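Local coordinates for protein F420-H2 Dependent Reductase A (PDB 3H96) that probably uses the deazaflavin cofactor F420 to reduce quinone-like substrates, as a reductase of a mycobacterial family linked to aflatoxin degradation, at residues 64-72 with 122-130. Sequence-based numbering, arbitrary orientation.
Sequences VFASKAGAA and FADYEKKTA
In this PNPOX-like, F420-dependent reductase, the loop that leaves strand 61-65 through an inverse gamma turn centred on Ala66 packs against helix 121-128, chiefly through Ala69 and Ser67 on the Tyr125 ring. That ring is sandwiched: Ala69 CA makes a CH-pi contact with one face, 3.8 Å from the ring centroid, while the backbone N of Phe122, one helical turn back, lies above the opposite face. Ser67 CB comes obliquely to the same ring, 3.7 Å from Tyr125 CD2. At Gly70, which has no side chain, the loop backbone lies directly against the helix, its CA 4.0 Å from Tyr125 CA. Tyr125 CE2 sits over the centre of one face of the Phe122 ring, whose CG is anti to the carbonyl carbon (chi1 -79°); this brings Phe122 CE1 to 3.9 Å from Phe65 CB. The two phenylalanine rings meet obliquely, their planes at 64°. No direct hydrogen bond joins the two segments; toward the end of the helix the polar link passes through two waters. One donates to Ala69 O and accepts from Lys128 NZ, 2.9 Å away, a position the lysine reaches through a bend at chi3 (74°). The second donates to both Gly70 O and Lys128 O. Thr129 adds its methyl, CG2 lying 3.4 Å from Ala71 O. Beyond the two segments, Arg133 binds the carbonyls of Ala66, Ser67 and Ala71, tying the loop to the chain that follows the helix. Ile111 and Gln115 of helix 105-118 pack on Phe65, which also touches Val137 of the adjacent antiparallel strand 137-142.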
loop_
_atom_site.group_PDB
_atom_site.type_symbol
_atom_site.label_atom_id
_atom_site.label_comp_id
_atom_site.label_asym_id
_atom_site.label_seq_id
_atom_site.Cartn_x
_atom_site.Cartn_y
_atom_site.Cartn_z
ATOM N N VAL A 64 -2.218 -3.470 1.277
ATOM C CA VAL A 64 -1.280 -2.705 0.448
ATOM C C VAL A 64 -0.105 -3.618 0.078
ATOM O O VAL A 64 0.096 -4.661 0.710
ATOM C CB VAL A 64 -0.797 -1.406 1.105
ATOM C CG1 VAL A 64 -2.035 -0.398 1.335
ATOM C CG2 VAL A 64 -0.272 -1.696 2.479
ATOM N N PHE A 65 0.659 -3.216 -0.939
ATOM C CA PHE A 65 1.620 -4.141 -1.563
ATOM C C PHE A 65 2.893 -3.436 -1.538
ATOM O O PHE A 65 3.011 -2.359 -2.177
ATOM C CB PHE A 65 1.193 -4.408 -3.046
ATOM C CG PHE A 65 -0.145 -5.075 -3.131
ATOM C CD1 PHE A 65 -0.259 -6.508 -3.023
ATOM C CD2 PHE A 65 -1.305 -4.312 -3.124
ATOM C CE1 PHE A 65 -1.490 -7.114 -2.977
ATOM C CE2 PHE A 65 -2.573 -4.946 -3.089
ATOM C CZ PHE A 65 -2.664 -6.323 -3.026
ATOM N N ALA A 66 3.886 -4.003 -0.871
ATOM C CA ALA A 66 5.196 -3.320 -0.799
ATOM C C ALA A 66 6.059 -3.586 -2.037
ATOM O O ALA A 66 7.169 -4.130 -1.932
ATOM C CB ALA A 66 5.925 -3.706 0.517
ATOM N N SER A 67 5.526 -3.245 -3.200
ATOM C CA SER A 67 6.046 -3.679 -4.489
ATOM C C SER A 67 7.261 -2.870 -4.977
ATOM O O SER A 67 8.208 -3.421 -5.569
ATOM C CB SER A 67 4.897 -3.569 -5.509
ATOM O OG SER A 67 4.267 -2.301 -5.430
ATOM N N LYS A 68 7.251 -1.574 -4.703
ATOM C CA LYS A 68 8.354 -0.691 -5.122
ATOM C C LYS A 68 8.768 -0.963 -6.592
ATOM O O LYS A 68 9.954 -1.083 -6.913
ATOM C CB LYS A 68 9.565 -0.809 -4.169
ATOM C CG LYS A 68 10.572 0.309 -4.392
ATOM C CD LYS A 68 11.332 0.616 -3.136
ATOM C CE LYS A 68 12.704 0.063 -3.136
ATOM N NZ LYS A 68 13.665 1.107 -3.570
ATOM N N ALA A 69 7.757 -1.126 -7.440
ATOM C CA ALA A 69 7.922 -1.373 -8.878
ATOM C C ALA A 69 8.883 -2.532 -9.154
ATOM O O ALA A 69 9.627 -2.512 -10.156
ATOM C CB ALA A 69 8.443 -0.056 -9.591
ATOM N N GLY A 70 8.906 -3.525 -8.274
ATOM C CA GLY A 70 9.687 -4.732 -8.588
ATOM C C GLY A 70 11.198 -4.482 -8.434
ATOM O O GLY A 70 12.019 -5.221 -8.976
ATOM N N ALA A 71 11.546 -3.472 -7.653
ATOM C CA ALA A 71 12.945 -3.258 -7.289
ATOM C C ALA A 71 13.447 -4.359 -6.375
ATOM O O ALA A 71 12.684 -5.125 -5.746
ATOM C CB ALA A 71 13.165 -1.850 -6.618
ATOM N N ALA A 72 14.748 -4.365 -6.233
ATOM C CA ALA A 72 15.437 -5.348 -5.436
ATOM C C ALA A 72 15.108 -5.347 -3.965
ATOM O O ALA A 72 15.057 -6.416 -3.351
ATOM C CB ALA A 72 16.963 -5.243 -5.665
ATOM N N PHE A 122 1.529 -5.946 -11.675
ATOM C CA PHE A 122 1.937 -6.574 -10.409
ATOM C C PHE A 122 2.574 -7.973 -10.636
ATOM O O PHE A 122 3.474 -8.356 -9.867
ATOM C CB PHE A 122 0.825 -6.593 -9.387
ATOM C CG PHE A 122 0.641 -5.235 -8.696
ATOM C CD1 PHE A 122 1.250 -4.975 -7.467
ATOM C CD2 PHE A 122 -0.095 -4.218 -9.313
ATOM C CE1 PHE A 122 1.130 -3.705 -6.852
ATOM C CE2 PHE A 122 -0.193 -2.946 -8.708
ATOM C CZ PHE A 122 0.402 -2.717 -7.481
ATOM N N ALA A 123 2.129 -8.693 -11.677
ATOM C CA ALA A 123 2.737 -9.983 -11.991
ATOM C C ALA A 123 4.153 -9.768 -12.524
ATOM O O ALA A 123 5.049 -10.552 -12.253
ATOM C CB ALA A 123 1.877 -10.837 -13.015
ATOM N N ASP A 124 4.372 -8.677 -13.241
ATOM C CA ASP A 124 5.740 -8.382 -13.687
ATOM C C ASP A 124 6.620 -8.064 -12.481
ATOM O O ASP A 124 7.772 -8.514 -12.413
ATOM C CB ASP A 124 5.742 -7.247 -14.727
ATOM C CG ASP A 124 7.167 -6.933 -15.277
ATOM O OD1 ASP A 124 7.759 -7.801 -15.960
ATOM O OD2 ASP A 124 7.719 -5.833 -14.991
ATOM N N TYR A 125 6.100 -7.339 -11.470
ATOM C CA TYR A 125 6.968 -7.024 -10.319
ATOM C C TYR A 125 7.437 -8.313 -9.676
ATOM O O TYR A 125 8.578 -8.417 -9.237
ATOM C CB TYR A 125 6.285 -6.173 -9.253
ATOM C CG TYR A 125 5.723 -4.874 -9.777
ATOM C CD1 TYR A 125 6.310 -4.194 -10.863
ATOM C CD2 TYR A 125 4.626 -4.309 -9.163
ATOM C CE1 TYR A 125 5.774 -2.980 -11.321
ATOM C CE2 TYR A 125 4.106 -3.159 -9.589
ATOM C CZ TYR A 125 4.674 -2.477 -10.649
ATOM O OH TYR A 125 4.065 -1.309 -11.039
ATOM N N GLU A 126 6.534 -9.289 -9.607
ATOM C CA GLU A 126 6.907 -10.491 -8.947
ATOM C C GLU A 126 7.929 -11.286 -9.792
ATOM O O GLU A 126 8.803 -11.957 -9.217
ATOM C CB GLU A 126 5.668 -11.315 -8.663
ATOM C CG GLU A 126 5.694 -11.709 -7.262
ATOM C CD GLU A 126 4.423 -12.308 -6.741
ATOM O OE1 GLU A 126 3.601 -12.829 -7.546
ATOM O OE2 GLU A 126 4.293 -12.246 -5.501
ATOM N N LYS A 127 7.830 -11.210 -11.135
ATOM C CA LYS A 127 8.851 -11.881 -11.946
ATOM C C LYS A 127 10.214 -11.205 -11.773
ATOM O O LYS A 127 11.205 -11.898 -11.648
ATOM C CB LYS A 127 8.458 -12.006 -13.432
ATOM C CG LYS A 127 7.168 -12.862 -13.626
ATOM C CD LYS A 127 7.041 -13.500 -15.001
ATOM C CE LYS A 127 6.542 -14.966 -14.860
ATOM N NZ LYS A 127 7.437 -15.931 -15.613
ATOM N N LYS A 128 10.263 -9.876 -11.774
ATOM C CA LYS A 128 11.480 -9.088 -11.407
ATOM C C LYS A 128 12.127 -9.400 -10.044
ATOM O O LYS A 128 13.315 -9.246 -9.873
ATOM C CB LYS A 128 11.157 -7.568 -11.435
ATOM C CG LYS A 128 10.942 -6.999 -12.853
ATOM C CD LYS A 128 10.798 -5.455 -12.844
ATOM C CE LYS A 128 12.177 -4.741 -12.591
ATOM N NZ LYS A 128 12.118 -3.281 -13.030
ATOM N N THR A 129 11.329 -9.763 -9.045
ATOM C CA THR A 129 11.881 -10.028 -7.736
ATOM C C THR A 129 12.031 -11.498 -7.414
ATOM O O THR A 129 12.417 -11.837 -6.314
ATOM C CB THR A 129 11.046 -9.345 -6.639
ATOM O OG1 THR A 129 9.730 -9.875 -6.694
ATOM C CG2 THR A 129 10.974 -7.848 -6.885
ATOM N N ALA A 130 11.769 -12.365 -8.385
ATOM C CA ALA A 130 11.869 -13.825 -8.206
ATOM C C ALA A 130 13.273 -14.233 -7.732
ATOM O O ALA A 130 14.231 -13.948 -8.387
ATOM C CB ALA A 130 11.545 -14.510 -9.520
HETATM O O HOH W 1 9.367 -2.379 -12.961
HETATM O O HOH W 2 14.494 -7.165 -8.284
#